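Local coordinates for OBCA, Oxalate Biosynthetic Component A (Burkholderia glumae, PDB 4NNB), which joins an N-terminal domain to a TIM-barrel part and holds a magnesium ion and an oxaloacetate ion, at residues E34-A39 and E237-G242; A47-D52 and G242-G247; G60-Q65 and W183-A188. One frame throughout, in Å; residues are numbered along the deposited sequence.

Contact 1. Residues E34-A39 and E237-G242; sequences EGFFDA and EIPGLG
P239 meets two phenylalanines, F36 and F37, with different parts of its ring. The tight side is at F37. F37 CG is anti to its own carbonyl carbon (chi1 -54°), and from there the ring runs out to meet the proline tip to tip. F37 CZ comes to 3.6 Å from P239 CD. The same CZ lies 3.6 Å from E237 O, which sits at the ring edge, near its plane. I238 CA is at that edge too, but farther off.

The proline follows strand 234-238 and begins the turn of a beta hairpin with strand 242-246. I238 and G242 exchange two backbone hydrogen bonds, I238 N to G242 O and G242 N to I238 O. L241 and G242 both face I238, which makes a classic beta bulge beside the turn. I238 and L241 pack on I28 of strand 27-29.

The looser side is at F36, an exposed residue. Its ring and P239 slide past each other in opposite directions. P239 CB lies over one face in a CH-pi contact, 4.2 Å from the F36 ring centroid and offset toward the rim. P239 CG is 3.9 Å from F36 CD1. No hydrogen bond crosses between the two segments.

Contact 2. Residues A47-D52 and G242-G247; sequences ADLKTD and GVVTVG
L49 is the first residue of 47-52 to touch strand 242-246. It does so with one methyl. L49 CD2 lies 4.2 Å from V244 CG1 and more loosely near V246 CG1. L49 and V244 are buried, and W54 lies against both.

In the last helical turn, A47 O accepts from T51 N and also from T51 OG1, 2.8 Å away.

D52 is the first residue past the helix and carries the polar part of the contact. Its CG is anti to the backbone N (chi1 -157°). Its side chain crosses V246 obliquely: D52 CG is 3.6 Å from V246 CB, and D52 OD1 is 3.5 Å from V246 CG1. D52 OD2 accepts a hydrogen bond from G247 N at 3.1 Å. That bond is nearly straight at the hydrogen (165°), but the donor comes from above the carboxylate plane. D52 OD2 also lies 2.8 Å from G247 O, and both are acceptors. K18 NZ forms a salt bridge with OD2 and a hydrogen bond with G247 O, and so probably offsets their repulsion. A water donates to D52 OD1 at 3.0 Å and, weakly, to T245 O. The T245 hydroxyl bonds to E24.

The end of helix 41-51 thus rests against the V244 and V246 side of strand 242-246. That strand is paired with strand 234-238 in a two-stranded antiparallel hairpin, through backbone bonds of V244 with I236 and V246 with R234.

Contact 3. Residues G60-Q65 and W183-A188; sequences GGRLLQ and WIACAA
W183 CG lies anti to its own carbonyl carbon (chi1 -68°), and from there the indole extends alongside L64, with W183 CE3 3.5 Å from L64 N. L64 CG lies anti to its backbone N (chi1 -178°) and carries CD2 on to the indole, near CE2 and CZ2. The two side chains cross at about a right angle. L64 CB sits over the centre of the six-membered ring of W183, 3.5 Å from the centroid and 4° off the normal, a close CH-pi contact. At the ring edge lies the backbone carbonyl of R62. W140 packs against both W183 and L64.

Strands 62-66 and 184-185 pair antiparallel. L63 and I184 form a hydrogen-bonded pair, with L63 N to I184 O at 2.8 Å and I184 N to L63 O at 2.9 Å. R62 and A185 form the next, non-hydrogen-bonded pair. Strand 62-66 is the middle of a three-stranded antiparallel sheet, and strand 155-159 flanks it on the other side. Bonding continues past the pairs: C186 N donates to G61 O at 2.9 Å, and G60 N to C186 O at 3.0 Å. A water joins G61 N to A187 O.

G61 O is gripped twice. C186 N and R62 NH1 reach it from opposite faces of its carbonyl plane. A185 CB lies over one face of the R62 guanidinium, toward the rim, while R62 NE makes a salt bridge to E179. L63 and I184 point to one face of the sheet. L63 CB lies 3.4 Å from C186 SG, and C186 also touches Y158.

Overall arrangement
Contacts 1 and 2 use the same hairpin, share G242, and touch where E237 OE2 meets V243 CG2. Contact 1 is at the turn and the surface, and is mainly van der Waals, with a CH-pi contact and no hydrogen bond. Contact 2 is buried and nearer the chain centre. There the D52 carboxylate, with K18 from outside the segments, ties the helix end to the strand beside an apolar patch. Contact 3 is partly buried and lies in a different sheet. Its centre is about 18 Å from that of contact 1 and about 20 Å from that of contact 2, and it touches neither. It buries more surface than either, and its four backbone hydrogen bonds run beside a tryptophan-leucine packing.

Contact 1. Residues E34-A39 and E237-G242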
ATOM      1  N   GLU A  34     -18.944 -23.809  15.469  1.00 66.92           N
ATOM      2  CA  GLU A  34     -19.601 -24.030  16.747  1.00 69.19           C
ATOM      3  C   GLU A  34     -20.568 -25.204  16.598  1.00 71.61           C
ATOM      4  O   GLU A  34     -21.690 -25.060  16.110  1.00 74.44           O
ATOM      5  CB  GLU A  34     -20.275 -22.723  17.194  1.00 67.07           C
ATOM      6  CG  GLU A  34     -21.513 -22.838  18.045  1.00 70.63           C
ATOM      7  CD  GLU A  34     -22.707 -22.193  17.373  1.00 72.66           C
ATOM      8  OE1 GLU A  34     -23.373 -22.870  16.562  1.00 73.22           O
ATOM      9  OE2 GLU A  34     -22.975 -21.004  17.645  1.00 75.16           O
ATOM     10  N   GLY A  35     -20.099 -26.385  16.991  1.00 72.14           N
ATOM     11  CA  GLY A  35     -20.835 -27.613  16.767  1.00 72.59           C
ATOM     12  C   GLY A  35     -19.966 -28.671  16.116  1.00 71.77           C
ATOM     13  O   GLY A  35     -20.467 -29.683  15.634  1.00 73.97           O
ATOM     14  N   PHE A  36     -18.657 -28.430  16.098  1.00 73.96           N
ATOM     15  CA  PHE A  36     -17.693 -29.401  15.583  1.00 73.17           C
ATOM     16  C   PHE A  36     -16.416 -29.401  16.411  1.00 73.35           C
ATOM     17  O   PHE A  36     -15.665 -30.376  16.424  1.00 75.00           O
ATOM     18  CB  PHE A  36     -17.355 -29.105  14.131  1.00 69.26           C
ATOM     19  CG  PHE A  36     -18.020 -30.020  13.166  1.00 67.17           C
ATOM     20  CD1 PHE A  36     -17.461 -31.247  12.869  1.00 66.74           C
ATOM     21  CD2 PHE A  36     -19.208 -29.656  12.554  1.00 73.34           C
ATOM     22  CE1 PHE A  36     -18.069 -32.097  11.978  1.00 71.57           C
ATOM     23  CE2 PHE A  36     -19.825 -30.501  11.658  1.00 74.98           C
ATOM     24  CZ  PHE A  36     -19.256 -31.723  11.371  1.00 76.83           C
ATOM     25  N   PHE A  37     -16.164 -28.287  17.081  1.00 72.63           N
ATOM     26  CA  PHE A  37     -15.059 -28.199  18.017  1.00 75.16           C
ATOM     27  C   PHE A  37     -15.651 -27.916  19.396  1.00 75.25           C
ATOM     28  O   PHE A  37     -16.793 -27.464  19.499  1.00 71.69           O
ATOM     29  CB  PHE A  37     -14.095 -27.088  17.598  1.00 72.44           C
ATOM     30  CG  PHE A  37     -13.609 -27.207  16.176  1.00 71.10           C
ATOM     31  CD1 PHE A  37     -12.524 -28.010  15.863  1.00 73.30           C
ATOM     32  CD2 PHE A  37     -14.236 -26.508  15.155  1.00 67.79           C
ATOM     33  CE1 PHE A  37     -12.073 -28.117  14.554  1.00 75.00           C
ATOM     34  CE2 PHE A  37     -13.793 -26.611  13.846  1.00 67.07           C
ATOM     35  CZ  PHE A  37     -12.709 -27.417  13.544  1.00 70.03           C
ATOM     36  N   ASP A  38     -14.897 -28.197  20.454  1.00 74.01           N
ATOM     37  CA  ASP A  38     -15.346 -27.833  21.797  1.00 79.30           C
ATOM     38  C   ASP A  38     -15.550 -26.320  21.847  1.00 79.36           C
ATOM     39  O   ASP A  38     -14.901 -25.582  21.104  1.00 77.75           O
ATOM     40  CB  ASP A  38     -14.340 -28.285  22.862  1.00 77.05           C
ATOM     41  CG  ASP A  38     -13.004 -27.582  22.739  1.00 80.84           C
ATOM     42  OD1 ASP A  38     -12.808 -26.553  23.425  1.00 80.59           O
ATOM     43  OD2 ASP A  38     -12.152 -28.058  21.958  1.00 82.59           O
ATOM     44  N   ALA A  39     -16.444 -25.860  22.717  1.00 75.29           N
ATOM     45  CA  ALA A  39     -16.807 -24.442  22.762  1.00 77.38           C
ATOM     46  C   ALA A  39     -15.610 -23.516  22.996  1.00 78.63           C
ATOM     47  O   ALA A  39     -15.661 -22.329  22.665  1.00 76.44           O
ATOM     48  CB  ALA A  39     -17.878 -24.204  23.814  1.00 70.32           C
ATOM     49  N   GLU A 237      -7.930 -26.135   9.746  1.00 45.73           N
ATOM     50  CA  GLU A 237      -8.822 -27.016   9.005  1.00 50.30           C
ATOM     51  C   GLU A 237     -10.232 -26.996   9.587  1.00 49.37           C
ATOM     52  O   GLU A 237     -10.416 -27.120  10.796  1.00 51.25           O
ATOM     53  CB  GLU A 237      -8.272 -28.444   8.957  1.00 52.86           C
ATOM     54  CG  GLU A 237      -9.062 -29.372   8.037  1.00 59.56           C
ATOM     55  CD  GLU A 237      -8.180 -30.366   7.300  1.00 68.73           C
ATOM     56  OE1 GLU A 237      -7.835 -31.413   7.889  1.00 70.74           O
ATOM     57  OE2 GLU A 237      -7.834 -30.098   6.130  1.00 71.82           O
ATOM     58  N   ILE A 238     -11.219 -26.822   8.716  1.00 49.89           N
ATOM     59  CA  ILE A 238     -12.614 -26.709   9.133  1.00 50.71           C
ATOM     60  C   ILE A 238     -13.482 -27.680   8.342  1.00 45.31           C
ATOM     61  O   ILE A 238     -13.583 -27.573   7.121  1.00 46.83           O
ATOM     62  CB  ILE A 238     -13.121 -25.268   8.953  1.00 51.42           C
ATOM     63  CG1 ILE A 238     -12.372 -24.335   9.912  1.00 55.53           C
ATOM     64  CG2 ILE A 238     -14.623 -25.190   9.184  1.00 50.42           C
ATOM     65  CD1 ILE A 238     -12.745 -22.878   9.790  1.00 51.46           C
ATOM     66  N   PRO A 239     -14.096 -28.651   9.034  1.00 56.07           N
ATOM     67  CA  PRO A 239     -14.893 -29.677   8.350  1.00 56.63           C
ATOM     68  C   PRO A 239     -16.033 -29.063   7.549  1.00 56.69           C
ATOM     69  O   PRO A 239     -16.586 -28.038   7.947  1.00 57.91           O
ATOM     70  CB  PRO A 239     -15.445 -30.518   9.505  1.00 61.44           C
ATOM     71  CG  PRO A 239     -14.472 -30.308  10.624  1.00 60.55           C
ATOM     72  CD  PRO A 239     -14.036 -28.875  10.489  1.00 59.23           C
ATOM     73  N   GLY A 240     -16.363 -29.673   6.416  1.00 59.39           N
ATOM     74  CA  GLY A 240     -17.409 -29.153   5.558  1.00 64.09           C
ATOM     75  C   GLY A 240     -17.064 -27.785   5.003  1.00 65.55           C
ATOM     76  O   GLY A 240     -17.952 -26.984   4.704  1.00 68.12           O
ATOM     77  N   LEU A 241     -15.769 -27.510   4.872  1.00 60.90           N
ATOM     78  CA  LEU A 241     -15.326 -26.217   4.367  1.00 55.42           C
ATOM     79  C   LEU A 241     -13.944 -26.296   3.747  1.00 53.98           C
ATOM     80  O   LEU A 241     -13.752 -25.885   2.607  1.00 60.83           O
ATOM     81  CB  LEU A 241     -15.349 -25.156   5.472  1.00 55.22           C
ATOM     82  CG  LEU A 241     -15.381 -23.727   4.928  1.00 52.39           C
ATOM     83  CD1 LEU A 241     -16.563 -23.568   3.991  1.00 51.76           C
ATOM     84  CD2 LEU A 241     -15.467 -22.722   6.050  1.00 50.85           C
ATOM     85  N   GLY A 242     -12.979 -26.819   4.499  1.00 49.07           N
ATOM     86  CA  GLY A 242     -11.622 -26.929   4.000  1.00 47.06           C
ATOM     87  C   GLY A 242     -10.634 -26.112   4.815  1.00 47.82           C
ATOM     88  O   GLY A 242     -10.910 -25.740   5.957  1.00 45.27           O
TER

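Contact 2. Residues A47-D52 and G242-G247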
ATOM      1  N   ALA A  47     -11.012 -16.488  17.744  1.00 52.14           N
ATOM      2  CA  ALA A  47     -10.075 -15.432  18.115  1.00 49.87           C
ATOM      3  C   ALA A  47      -8.963 -15.299  17.078  1.00 47.10           C
ATOM      4  O   ALA A  47      -8.586 -14.188  16.710  1.00 51.84           O
ATOM      5  CB  ALA A  47      -9.486 -15.695  19.499  1.00 47.03           C
ATOM      6  N   ASP A  48      -8.443 -16.435  16.618  1.00 49.08           N
ATOM      7  CA  ASP A  48      -7.378 -16.454  15.621  1.00 49.02           C
ATOM      8  C   ASP A  48      -7.856 -15.945  14.256  1.00 53.68           C
ATOM      9  O   ASP A  48      -7.115 -15.260  13.544  1.00 50.23           O
ATOM     10  CB  ASP A  48      -6.799 -17.865  15.476  1.00 55.41           C
ATOM     11  CG  ASP A  48      -6.107 -18.350  16.739  1.00 59.78           C
ATOM     12  OD1 ASP A  48      -5.933 -17.546  17.678  1.00 57.26           O
ATOM     13  OD2 ASP A  48      -5.723 -19.537  16.784  1.00 61.53           O
ATOM     14  N   LEU A  49      -9.088 -16.299  13.888  1.00 48.71           N
ATOM     15  CA  LEU A  49      -9.706 -15.769  12.673  1.00 48.29           C
ATOM     16  C   LEU A  49      -9.873 -14.263  12.824  1.00 49.62           C
ATOM     17  O   LEU A  49      -9.584 -13.493  11.903  1.00 45.67           O
ATOM     18  CB  LEU A  49     -11.067 -16.429  12.415  1.00 44.96           C
ATOM     19  CG  LEU A  49     -11.057 -17.895  11.981  1.00 45.10           C
ATOM     20  CD1 LEU A  49     -12.464 -18.473  11.960  1.00 45.59           C
ATOM     21  CD2 LEU A  49     -10.396 -18.050  10.623  1.00 46.54           C
ATOM     22  N   LYS A  50     -10.325 -13.849  14.005  1.00 47.23           N
ATOM     23  CA  LYS A  50     -10.521 -12.435  14.311  1.00 48.10           C
ATOM     24  C   LYS A  50      -9.199 -11.665  14.297  1.00 51.57           C
ATOM     25  O   LYS A  50      -9.143 -10.513  13.856  1.00 51.26           O
ATOM     26  CB  LYS A  50     -11.217 -12.278  15.664  1.00 52.57           C
ATOM     27  CG  LYS A  50     -11.361 -10.835  16.127  1.00 52.92           C
ATOM     28  CD  LYS A  50     -12.282 -10.723  17.333  1.00 59.17           C
ATOM     29  CE  LYS A  50     -12.535  -9.269  17.683  1.00 57.15           C
ATOM     30  NZ  LYS A  50     -12.673  -8.450  16.452  1.00 65.45           N
ATOM     31  N   THR A  51      -8.140 -12.304  14.780  1.00 52.32           N
ATOM     32  CA  THR A  51      -6.811 -11.709  14.742  1.00 53.18           C
ATOM     33  C   THR A  51      -6.429 -11.442  13.291  1.00 51.42           C
ATOM     34  O   THR A  51      -5.866 -10.396  12.964  1.00 48.96           O
ATOM     35  CB  THR A  51      -5.757 -12.638  15.382  1.00 53.79           C
ATOM     36  OG1 THR A  51      -6.127 -12.927  16.737  1.00 59.31           O
ATOM     37  CG2 THR A  51      -4.389 -11.979  15.372  1.00 52.66           C
ATOM     38  N   ASP A  52      -6.768 -12.388  12.421  1.00 50.66           N
ATOM     39  CA  ASP A  52      -6.367 -12.338  11.020  1.00 45.94           C
ATOM     40  C   ASP A  52      -7.306 -11.482  10.169  1.00 50.88           C
ATOM     41  O   ASP A  52      -7.183 -11.455   8.944  1.00 54.10           O
ATOM     42  CB  ASP A  52      -6.309 -13.754  10.457  1.00 47.37           C
ATOM     43  CG  ASP A  52      -5.403 -13.865   9.264  1.00 43.18           C
ATOM     44  OD1 ASP A  52      -5.837 -14.432   8.244  1.00 44.52           O
ATOM     45  OD2 ASP A  52      -4.247 -13.410   9.357  1.00 47.28           O
ATOM     46  N   GLY A 242     -12.979 -26.819   4.499  1.00 49.07           N
ATOM     47  CA  GLY A 242     -11.622 -26.929   4.000  1.00 47.06           C
ATOM     48  C   GLY A 242     -10.634 -26.112   4.815  1.00 47.82           C
ATOM     49  O   GLY A 242     -10.910 -25.740   5.957  1.00 45.27           O
ATOM     50  N   VAL A 243      -9.482 -25.821   4.223  1.00 43.97           N
ATOM     51  CA  VAL A 243      -8.409 -25.146   4.945  1.00 42.10           C
ATOM     52  C   VAL A 243      -8.403 -23.634   4.720  1.00 40.02           C
ATOM     53  O   VAL A 243      -8.529 -23.152   3.594  1.00 42.55           O
ATOM     54  CB  VAL A 243      -7.029 -25.729   4.557  1.00 49.57           C
ATOM     55  CG1 VAL A 243      -5.917 -25.077   5.365  1.00 45.43           C
ATOM     56  CG2 VAL A 243      -7.022 -27.238   4.748  1.00 50.68           C
ATOM     57  N   VAL A 244      -8.271 -22.894   5.811  1.00 34.17           N
ATOM     58  CA  VAL A 244      -8.026 -21.470   5.762  1.00 39.06           C
ATOM     59  C   VAL A 244      -6.622 -21.225   6.356  1.00 41.71           C
ATOM     60  O   VAL A 244      -6.243 -21.863   7.341  1.00 41.08           O
ATOM     61  CB  VAL A 244      -9.143 -20.707   6.509  1.00 38.14           C
ATOM     62  CG1 VAL A 244      -8.664 -19.366   6.995  1.00 43.25           C
ATOM     63  CG2 VAL A 244     -10.370 -20.542   5.593  1.00 40.97           C
ATOM     64  N   THR A 245      -5.843 -20.341   5.735  1.00 39.27           N
ATOM     65  CA  THR A 245      -4.477 -20.049   6.189  1.00 36.21           C
ATOM     66  C   THR A 245      -4.427 -18.668   6.834  1.00 36.95           C
ATOM     67  O   THR A 245      -4.832 -17.683   6.220  1.00 39.87           O
ATOM     68  CB  THR A 245      -3.504 -20.065   5.004  1.00 38.84           C
ATOM     69  OG1 THR A 245      -3.659 -21.289   4.278  1.00 35.49           O
ATOM     70  CG2 THR A 245      -2.047 -19.919   5.464  1.00 40.79           C
ATOM     71  N   VAL A 246      -3.943 -18.595   8.069  1.00 35.91           N
ATOM     72  CA  VAL A 246      -3.808 -17.312   8.759  1.00 36.53           C
ATOM     73  C   VAL A 246      -2.341 -16.947   9.024  1.00 37.49           C
ATOM     74  O   VAL A 246      -1.454 -17.803   8.944  1.00 38.75           O
ATOM     75  CB  VAL A 246      -4.585 -17.298  10.071  1.00 37.58           C
ATOM     76  CG1 VAL A 246      -6.048 -17.561   9.805  1.00 40.18           C
ATOM     77  CG2 VAL A 246      -4.040 -18.354  11.014  1.00 40.11           C
ATOM     78  N   GLY A 247      -2.101 -15.677   9.339  1.00 37.11           N
ATOM     79  CA  GLY A 247      -0.754 -15.149   9.514  1.00 42.24           C
ATOM     80  C   GLY A 247      -0.752 -13.629   9.607  1.00 40.63           C
ATOM     81  O   GLY A 247      -1.543 -12.963   8.936  1.00 39.27           O
TER
HETATM   82  O   HOH W   1      -7.594 -15.737   6.253  1.00 44.99           O

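Contact 3. Residues G60-Q65 and W183-A188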
ATOM      1  N   GLY A  60     -27.968 -13.583   6.143  1.00 42.12           N
ATOM      2  CA  GLY A  60     -28.401 -12.719   5.058  1.00 40.71           C
ATOM      3  C   GLY A  60     -27.368 -12.457   3.971  1.00 39.30           C
ATOM      4  O   GLY A  60     -27.640 -11.724   3.018  1.00 38.04           O
ATOM      5  N   GLY A  61     -26.185 -13.049   4.106  1.00 38.27           N
ATOM      6  CA  GLY A  61     -25.140 -12.884   3.105  1.00 35.50           C
ATOM      7  C   GLY A  61     -25.449 -13.731   1.887  1.00 36.75           C
ATOM      8  O   GLY A  61     -26.403 -14.512   1.908  1.00 30.39           O
ATOM      9  N   ARG A  62     -24.667 -13.564   0.818  1.00 33.69           N
ATOM     10  CA  ARG A  62     -24.742 -14.468  -0.326  1.00 30.60           C
ATOM     11  C   ARG A  62     -23.365 -15.066  -0.608  1.00 32.71           C
ATOM     12  O   ARG A  62     -22.335 -14.386  -0.473  1.00 30.83           O
ATOM     13  CB  ARG A  62     -25.291 -13.767  -1.578  1.00 28.97           C
ATOM     14  CG  ARG A  62     -26.729 -13.260  -1.474  1.00 33.11           C
ATOM     15  CD  ARG A  62     -27.740 -14.407  -1.432  1.00 31.77           C
ATOM     16  NE  ARG A  62     -29.114 -13.921  -1.310  1.00 34.52           N
ATOM     17  CZ  ARG A  62     -29.683 -13.528  -0.171  1.00 38.77           C
ATOM     18  NH1 ARG A  62     -29.005 -13.545   0.974  1.00 37.05           N
ATOM     19  NH2 ARG A  62     -30.941 -13.112  -0.175  1.00 39.37           N
ATOM     20  N   LEU A  63     -23.355 -16.343  -0.985  1.00 29.62           N
ATOM     21  CA  LEU A  63     -22.111 -17.055  -1.264  1.00 32.10           C
ATOM     22  C   LEU A  63     -22.175 -17.654  -2.651  1.00 28.56           C
ATOM     23  O   LEU A  63     -23.144 -18.341  -2.992  1.00 31.01           O
ATOM     24  CB  LEU A  63     -21.876 -18.170  -0.234  1.00 28.67           C
ATOM     25  CG  LEU A  63     -20.723 -19.152  -0.503  1.00 33.42           C
ATOM     26  CD1 LEU A  63     -19.364 -18.473  -0.348  1.00 30.09           C
ATOM     27  CD2 LEU A  63     -20.806 -20.374   0.411  1.00 33.67           C
ATOM     28  N   LEU A  64     -21.163 -17.363  -3.462  1.00 28.56           N
ATOM     29  CA  LEU A  64     -20.995 -18.024  -4.743  1.00 29.11           C
ATOM     30  C   LEU A  64     -19.873 -19.047  -4.585  1.00 36.96           C
ATOM     31  O   LEU A  64     -18.710 -18.680  -4.357  1.00 32.75           O
ATOM     32  CB  LEU A  64     -20.648 -17.011  -5.851  1.00 26.63           C
ATOM     33  CG  LEU A  64     -20.494 -17.615  -7.256  1.00 28.24           C
ATOM     34  CD1 LEU A  64     -21.785 -18.352  -7.661  1.00 31.72           C
ATOM     35  CD2 LEU A  64     -20.095 -16.558  -8.304  1.00 26.61           C
ATOM     36  N   GLN A  65     -20.217 -20.326  -4.707  1.00 30.80           N
ATOM     37  CA  GLN A  65     -19.271 -21.388  -4.393  1.00 34.07           C
ATOM     38  C   GLN A  65     -19.217 -22.460  -5.478  1.00 38.84           C
ATOM     39  O   GLN A  65     -20.250 -22.943  -5.941  1.00 36.54           O
ATOM     40  CB  GLN A  65     -19.623 -21.985  -3.027  1.00 41.52           C
ATOM     41  CG  GLN A  65     -19.496 -23.494  -2.915  1.00 49.08           C
ATOM     42  CD  GLN A  65     -19.705 -23.980  -1.488  1.00 44.93           C
ATOM     43  OE1 GLN A  65     -20.555 -23.462  -0.759  1.00 48.62           O
ATOM     44  NE2 GLN A  65     -18.928 -24.971  -1.083  1.00 44.54           N
ATOM     45  N   TRP A 183     -25.614 -17.334  -6.531  1.00 31.62           N
ATOM     46  CA  TRP A 183     -25.370 -16.733  -5.223  1.00 28.62           C
ATOM     47  C   TRP A 183     -26.415 -17.256  -4.237  1.00 35.08           C
ATOM     48  O   TRP A 183     -27.619 -17.077  -4.443  1.00 34.21           O
ATOM     49  CB  TRP A 183     -25.392 -15.202  -5.295  1.00 27.42           C
ATOM     50  CG  TRP A 183     -24.226 -14.631  -6.065  1.00 29.04           C
ATOM     51  CD1 TRP A 183     -24.155 -14.404  -7.410  1.00 28.03           C
ATOM     52  CD2 TRP A 183     -22.963 -14.219  -5.523  1.00 29.87           C
ATOM     53  NE1 TRP A 183     -22.926 -13.875  -7.733  1.00 28.77           N
ATOM     54  CE2 TRP A 183     -22.178 -13.755  -6.591  1.00 30.61           C
ATOM     55  CE3 TRP A 183     -22.425 -14.200  -4.233  1.00 31.52           C
ATOM     56  CZ2 TRP A 183     -20.870 -13.282  -6.406  1.00 30.79           C
ATOM     57  CZ3 TRP A 183     -21.129 -13.734  -4.052  1.00 28.18           C
ATOM     58  CH2 TRP A 183     -20.370 -13.281  -5.128  1.00 30.00           C
ATOM     59  N   ILE A 184     -25.957 -17.905  -3.172  1.00 32.71           N
ATOM     60  CA  ILE A 184     -26.874 -18.578  -2.246  1.00 35.71           C
ATOM     61  C   ILE A 184     -26.907 -17.888  -0.885  1.00 35.09           C
ATOM     62  O   ILE A 184     -25.872 -17.467  -0.357  1.00 32.00           O
ATOM     63  CB  ILE A 184     -26.516 -20.080  -2.098  1.00 36.57           C
ATOM     64  CG1 ILE A 184     -26.696 -20.792  -3.439  1.00 39.20           C
ATOM     65  CG2 ILE A 184     -27.376 -20.758  -1.054  1.00 41.64           C
ATOM     66  CD1 ILE A 184     -26.684 -22.304  -3.328  1.00 53.32           C
ATOM     67  N   ALA A 185     -28.111 -17.763  -0.334  1.00 34.98           N
ATOM     68  CA  ALA A 185     -28.332 -17.185   0.992  1.00 31.93           C
ATOM     69  C   ALA A 185     -27.527 -17.897   2.083  1.00 35.95           C
ATOM     70  O   ALA A 185     -27.447 -19.124   2.105  1.00 33.53           O
ATOM     71  CB  ALA A 185     -29.822 -17.215   1.328  1.00 34.11           C
ATOM     72  N   CYS A 186     -26.946 -17.124   2.997  1.00 37.84           N
ATOM     73  CA  CYS A 186     -26.097 -17.696   4.034  1.00 36.95           C
ATOM     74  C   CYS A 186     -26.653 -17.508   5.443  1.00 38.31           C
ATOM     75  O   CYS A 186     -27.350 -16.535   5.732  1.00 36.79           O
ATOM     76  CB  CYS A 186     -24.695 -17.090   3.971  1.00 39.05           C
ATOM     77  SG  CYS A 186     -23.728 -17.626   2.560  1.00 39.35           S
ATOM     78  N   ALA A 187     -26.310 -18.442   6.324  1.00 42.65           N
ATOM     79  CA  ALA A 187     -26.570 -18.281   7.751  1.00 42.74           C
ATOM     80  C   ALA A 187     -25.521 -17.356   8.380  1.00 45.51           C
ATOM     81  O   ALA A 187     -24.716 -16.735   7.679  1.00 40.10           O
ATOM     82  CB  ALA A 187     -26.581 -19.630   8.442  1.00 37.44           C
ATOM     83  N   ALA A 188     -25.531 -17.262   9.705  1.00 42.55           N
ATOM     84  CA  ALA A 188     -24.608 -16.372  10.399  1.00 37.55           C
ATOM     85  C   ALA A 188     -23.212 -16.966  10.380  1.00 42.82           C
ATOM     86  O   ALA A 188     -23.044 -18.161  10.131  1.00 44.24           O
ATOM     87  CB  ALA A 188     -25.066 -16.144  11.823  1.00 43.15           C
TER
HETATM   88  O   HOH W   2     -24.408 -14.473   6.322  1.00 38.44           O